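Local structure of citrate lyase, subunit 1 (Methanosaeta concilii, 6HXI) at residues C[191-203]-C[213-227]. The protein is a subunit of ATP citrate lyase, which probably converts citrate, coenzyme A and ATP into oxaloacetate, acetyl-CoA, ADP and phosphate. Residues are numbered along the deposited sequence; the frame is centred on the assembly and turned at random.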
# COMPACT_ATOMS: atom_id res chain seq x y z
N SER C 191 39.33 21.87 -44.64
CA SER C 191 38.09 21.13 -44.54
C SER C 191 37.81 20.50 -43.19
O SER C 191 36.66 20.46 -42.76
CB SER C 191 38.03 20.05 -45.62
OG SER C 191 37.44 20.61 -46.78
N ASP C 192 38.84 19.94 -42.54
CA ASP C 192 38.67 19.27 -41.25
C ASP C 192 38.86 20.17 -40.04
O ASP C 192 38.37 19.80 -38.96
CB ASP C 192 39.60 18.05 -41.16
CG ASP C 192 39.43 16.98 -42.24
OD1 ASP C 192 38.33 16.93 -42.86
OD2 ASP C 192 40.37 16.19 -42.45
N THR C 193 39.52 21.34 -40.20
CA THR C 193 39.80 22.25 -39.08
C THR C 193 38.84 23.49 -39.04
O THR C 193 39.03 24.37 -38.19
CB THR C 193 41.28 22.62 -39.05
OG1 THR C 193 42.02 21.49 -39.50
CG2 THR C 193 41.78 22.99 -37.66
N GLY C 194 37.81 23.50 -39.88
CA GLY C 194 36.78 24.54 -39.85
C GLY C 194 37.18 25.94 -40.25
O GLY C 194 36.69 26.92 -39.68
N PHE C 195 38.04 26.04 -41.26
CA PHE C 195 38.50 27.31 -41.80
C PHE C 195 37.47 27.85 -42.77
O PHE C 195 36.77 27.08 -43.42
CB PHE C 195 39.84 27.15 -42.53
CG PHE C 195 41.05 27.07 -41.63
CD1 PHE C 195 41.48 25.86 -41.12
CD2 PHE C 195 41.76 28.22 -41.31
CE1 PHE C 195 42.59 25.79 -40.28
CE2 PHE C 195 42.87 28.15 -40.46
CZ PHE C 195 43.28 26.93 -39.96
N ALA C 196 37.39 29.17 -42.86
CA ALA C 196 36.52 29.86 -43.79
C ALA C 196 37.42 30.54 -44.86
O ALA C 196 36.95 30.88 -45.95
CB ALA C 196 35.69 30.90 -43.04
N TYR C 197 38.71 30.71 -44.53
CA TYR C 197 39.74 31.32 -45.36
C TYR C 197 41.16 30.99 -44.85
O TYR C 197 41.42 31.04 -43.66
CB TYR C 197 39.56 32.85 -45.40
CG TYR C 197 40.54 33.55 -46.31
CD1 TYR C 197 40.38 33.52 -47.70
CD2 TYR C 197 41.62 34.25 -45.80
CE1 TYR C 197 41.30 34.13 -48.54
CE2 TYR C 197 42.55 34.88 -46.64
CZ TYR C 197 42.38 34.82 -48.01
OH TYR C 197 43.28 35.44 -48.86
N VAL C 198 42.06 30.70 -45.79
CA VAL C 198 43.48 30.45 -45.53
C VAL C 198 44.30 31.04 -46.66
O VAL C 198 43.94 30.90 -47.83
CB VAL C 198 43.86 28.96 -45.19
CG1 VAL C 198 43.70 28.03 -46.40
CG2 VAL C 198 45.28 28.87 -44.65
N GLU C 199 45.38 31.75 -46.32
CA GLU C 199 46.27 32.35 -47.29
C GLU C 199 47.72 32.22 -46.84
O GLU C 199 48.07 32.71 -45.77
CB GLU C 199 45.91 33.82 -47.50
CG GLU C 199 46.75 34.53 -48.55
CD GLU C 199 46.79 36.03 -48.34
OE1 GLU C 199 45.76 36.69 -48.58
OE2 GLU C 199 47.84 36.53 -47.87
N ILE C 200 48.54 31.56 -47.67
CA ILE C 200 49.97 31.43 -47.45
C ILE C 200 50.61 32.21 -48.60
O ILE C 200 50.66 31.74 -49.74
CB ILE C 200 50.49 29.98 -47.29
CG1 ILE C 200 49.64 29.20 -46.24
CG2 ILE C 200 51.96 30.02 -46.88
CD1 ILE C 200 49.70 27.72 -46.37
N ASN C 201 50.99 33.45 -48.27
CA ASN C 201 51.54 34.42 -49.20
C ASN C 201 52.77 35.11 -48.60
O ASN C 201 52.64 36.16 -47.95
CB ASN C 201 50.46 35.43 -49.62
CG ASN C 201 50.85 36.35 -50.76
OD1 ASN C 201 51.60 35.97 -51.67
ND2 ASN C 201 50.28 37.54 -50.77
N PRO C 202 53.97 34.54 -48.80
CA PRO C 202 54.29 33.35 -49.60
C PRO C 202 54.64 32.07 -48.81
O PRO C 202 54.76 32.09 -47.58
CB PRO C 202 55.50 33.85 -50.41
CG PRO C 202 56.20 34.87 -49.48
CD PRO C 202 55.21 35.20 -48.36
N PHE C 203 54.77 30.95 -49.52
CA PHE C 203 55.28 29.70 -48.99
C PHE C 203 56.56 29.36 -49.77
O PHE C 203 56.76 29.90 -50.86
CB PHE C 203 54.24 28.56 -48.98
CG PHE C 203 53.86 27.87 -50.27
CD1 PHE C 203 54.54 26.74 -50.71
CD2 PHE C 203 52.72 28.27 -50.97
CE1 PHE C 203 54.15 26.07 -51.87
CE2 PHE C 203 52.33 27.59 -52.13
CZ PHE C 203 53.04 26.50 -52.57
N LEU C 213 55.73 31.26 -45.05
CA LEU C 213 56.41 32.48 -44.60
C LEU C 213 55.47 33.50 -43.98
O LEU C 213 55.79 34.10 -42.96
CB LEU C 213 57.27 33.11 -45.71
CG LEU C 213 58.45 32.26 -46.24
CD1 LEU C 213 59.18 32.98 -47.37
CD2 LEU C 213 59.40 31.85 -45.13
N ASP C 214 54.30 33.71 -44.59
CA ASP C 214 53.28 34.62 -44.08
C ASP C 214 51.95 33.92 -44.18
O ASP C 214 51.71 33.18 -45.14
CB ASP C 214 53.28 35.97 -44.82
CG ASP C 214 54.48 36.84 -44.47
OD1 ASP C 214 54.41 37.57 -43.45
OD2 ASP C 214 55.48 36.81 -45.21
N MET C 215 51.10 34.10 -43.15
CA MET C 215 49.81 33.44 -43.06
C MET C 215 48.68 34.37 -42.57
O MET C 215 48.87 35.20 -41.68
CB MET C 215 49.93 32.21 -42.15
CG MET C 215 48.95 31.11 -42.48
SD MET C 215 49.41 29.55 -41.72
CE MET C 215 47.98 28.59 -42.10
N VAL C 216 47.52 34.23 -43.22
CA VAL C 216 46.28 34.97 -42.94
C VAL C 216 45.22 33.90 -42.91
O VAL C 216 45.16 33.07 -43.83
CB VAL C 216 45.99 36.06 -44.01
CG1 VAL C 216 44.56 36.59 -43.91
CG2 VAL C 216 47.00 37.21 -43.92
N ALA C 217 44.43 33.86 -41.84
CA ALA C 217 43.40 32.83 -41.71
C ALA C 217 42.18 33.31 -41.00
O ALA C 217 42.27 34.18 -40.12
CB ALA C 217 43.96 31.58 -41.03
N LYS C 218 41.03 32.73 -41.38
CA LYS C 218 39.71 32.97 -40.78
C LYS C 218 39.09 31.63 -40.46
O LYS C 218 39.13 30.71 -41.29
CB LYS C 218 38.80 33.75 -41.74
CG LYS C 218 39.02 35.25 -41.79
CD LYS C 218 38.09 35.87 -42.81
CE LYS C 218 38.06 37.37 -42.72
NZ LYS C 218 36.95 37.90 -43.56
N LEU C 219 38.51 31.49 -39.26
CA LEU C 219 37.82 30.27 -38.86
C LEU C 219 36.33 30.55 -38.84
O LEU C 219 35.94 31.67 -38.50
CB LEU C 219 38.28 29.79 -37.48
CG LEU C 219 39.73 29.37 -37.31
CD1 LEU C 219 40.07 29.18 -35.84
CD2 LEU C 219 40.02 28.08 -38.07
N ASP C 220 35.50 29.57 -39.27
CA ASP C 220 34.06 29.70 -39.18
C ASP C 220 33.77 29.41 -37.70
O ASP C 220 33.92 28.25 -37.28
CB ASP C 220 33.36 28.68 -40.08
CG ASP C 220 31.86 28.53 -39.82
OD1 ASP C 220 31.24 29.49 -39.30
OD2 ASP C 220 31.31 27.47 -40.17
N ASP C 221 33.41 30.45 -36.90
CA ASP C 221 33.23 30.32 -35.45
C ASP C 221 32.14 29.28 -35.04
O ASP C 221 32.21 28.73 -33.94
CB ASP C 221 33.04 31.70 -34.76
CG ASP C 221 31.67 32.35 -34.75
OD1 ASP C 221 30.79 31.90 -35.52
OD2 ASP C 221 31.47 33.30 -33.97
N ALA C 222 31.19 28.98 -35.97
CA ALA C 222 30.11 27.98 -35.82
C ALA C 222 30.65 26.54 -35.68
O ALA C 222 29.93 25.66 -35.23
CB ALA C 222 29.15 28.06 -36.99
N GLU C 223 31.92 26.32 -36.08
CA GLU C 223 32.64 25.03 -36.05
C GLU C 223 33.14 24.63 -34.65
O GLU C 223 33.53 23.47 -34.46
CB GLU C 223 33.83 25.07 -37.03
CG GLU C 223 33.43 25.01 -38.49
CD GLU C 223 33.42 23.62 -39.11
OE1 GLU C 223 33.22 23.55 -40.35
OE2 GLU C 223 33.65 22.63 -38.39
N GLU C 224 33.13 25.58 -33.69
CA GLU C 224 33.65 25.44 -32.31
C GLU C 224 33.38 24.10 -31.65
O GLU C 224 34.32 23.50 -31.14
CB GLU C 224 33.15 26.58 -31.41
CG GLU C 224 34.07 26.87 -30.24
CD GLU C 224 33.72 28.07 -29.39
OE1 GLU C 224 34.29 28.18 -28.28
OE2 GLU C 224 32.92 28.93 -29.84
N TYR C 225 32.12 23.62 -31.68
CA TYR C 225 31.65 22.36 -31.08
C TYR C 225 32.37 21.12 -31.65
O TYR C 225 32.57 20.14 -30.93
CB TYR C 225 30.12 22.26 -31.20
CG TYR C 225 29.50 20.94 -30.76
CD1 TYR C 225 29.25 20.68 -29.42
CD2 TYR C 225 29.10 19.99 -31.70
CE1 TYR C 225 28.70 19.45 -29.01
CE2 TYR C 225 28.56 18.76 -31.30
CZ TYR C 225 28.34 18.51 -29.96
OH TYR C 225 27.72 17.33 -29.58
N TRP C 226 32.74 21.17 -32.92
CA TRP C 226 33.42 20.08 -33.64
C TRP C 226 34.92 20.22 -33.61
O TRP C 226 35.60 19.28 -34.05
CB TRP C 226 32.94 20.03 -35.11
CG TRP C 226 31.51 19.60 -35.24
CD1 TRP C 226 31.04 18.32 -35.30
CD2 TRP C 226 30.37 20.45 -35.27
NE1 TRP C 226 29.67 18.33 -35.37
CE2 TRP C 226 29.23 19.62 -35.35
CE3 TRP C 226 30.19 21.84 -35.20
CZ2 TRP C 226 27.93 20.14 -35.37
CZ3 TRP C 226 28.89 22.35 -35.20
CH2 TRP C 226 27.79 21.51 -35.31
N GLN C 227 35.45 21.37 -33.10
CA GLN C 227 36.90 21.66 -33.09
C GLN C 227 37.52 21.87 -31.72
O GLN C 227 38.52 22.57 -31.62
CB GLN C 227 37.18 22.90 -33.97
CG GLN C 227 36.69 22.81 -35.43
CD GLN C 227 37.37 21.76 -36.26
OE1 GLN C 227 38.47 21.31 -35.95
NE2 GLN C 227 36.73 21.38 -37.36
O HOH W 1 35.18 23.16 -42.26
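With CG anti to the carbonyl carbon and beside the backbone N (chi1 -79°), Phe195 turns one ring face to Leu219, whose CG is likewise set beside the backbone N (chi1 -64°), and CD2 of Leu219 sits 3.6 Å from the ring centroid, a CH-pi contact. The two residues belong to an antiparallel beta hairpin in the ATP-grasp domain, and the hairpin shows how a classic beta bulge shifts the register by one residue between Phe195 and Tyr197. In the bulge, Ala196 and Tyr197 stand opposite the single residue Lys218, and Lys218 O accepts two hydrogen bonds from one face of its carbonyl plane, a nearly straight one from Ala196 N at 2.8 Å and a longer one from Tyr197 N at 3.3 Å. Past the bulge the pairing is regular. On the side facing helix 173-192, Ala217 CB meets the edge of the Phe195 ring at CE2, and Met215 CE lies 3.7 Å from Val198 CG2. On the other face Val216 CG1 abuts the edge of the Tyr197 ring, whose OH donates a hydrogen bond to Glu199 OE1, linking two side chains of one strand. Strands 3-6 and 118-125 flank the hairpin in the same sheet. Toward the hairpin turn lies Pro202, preceded by a cis peptide bond, whose O accepts a hydrogen bond from Leu213 N. Where helix 173-192 runs out, the bent Gln227 side chain reaches back, and its NE2 donates to Asp192 O at 2.8 Å from above the carbonyl plane.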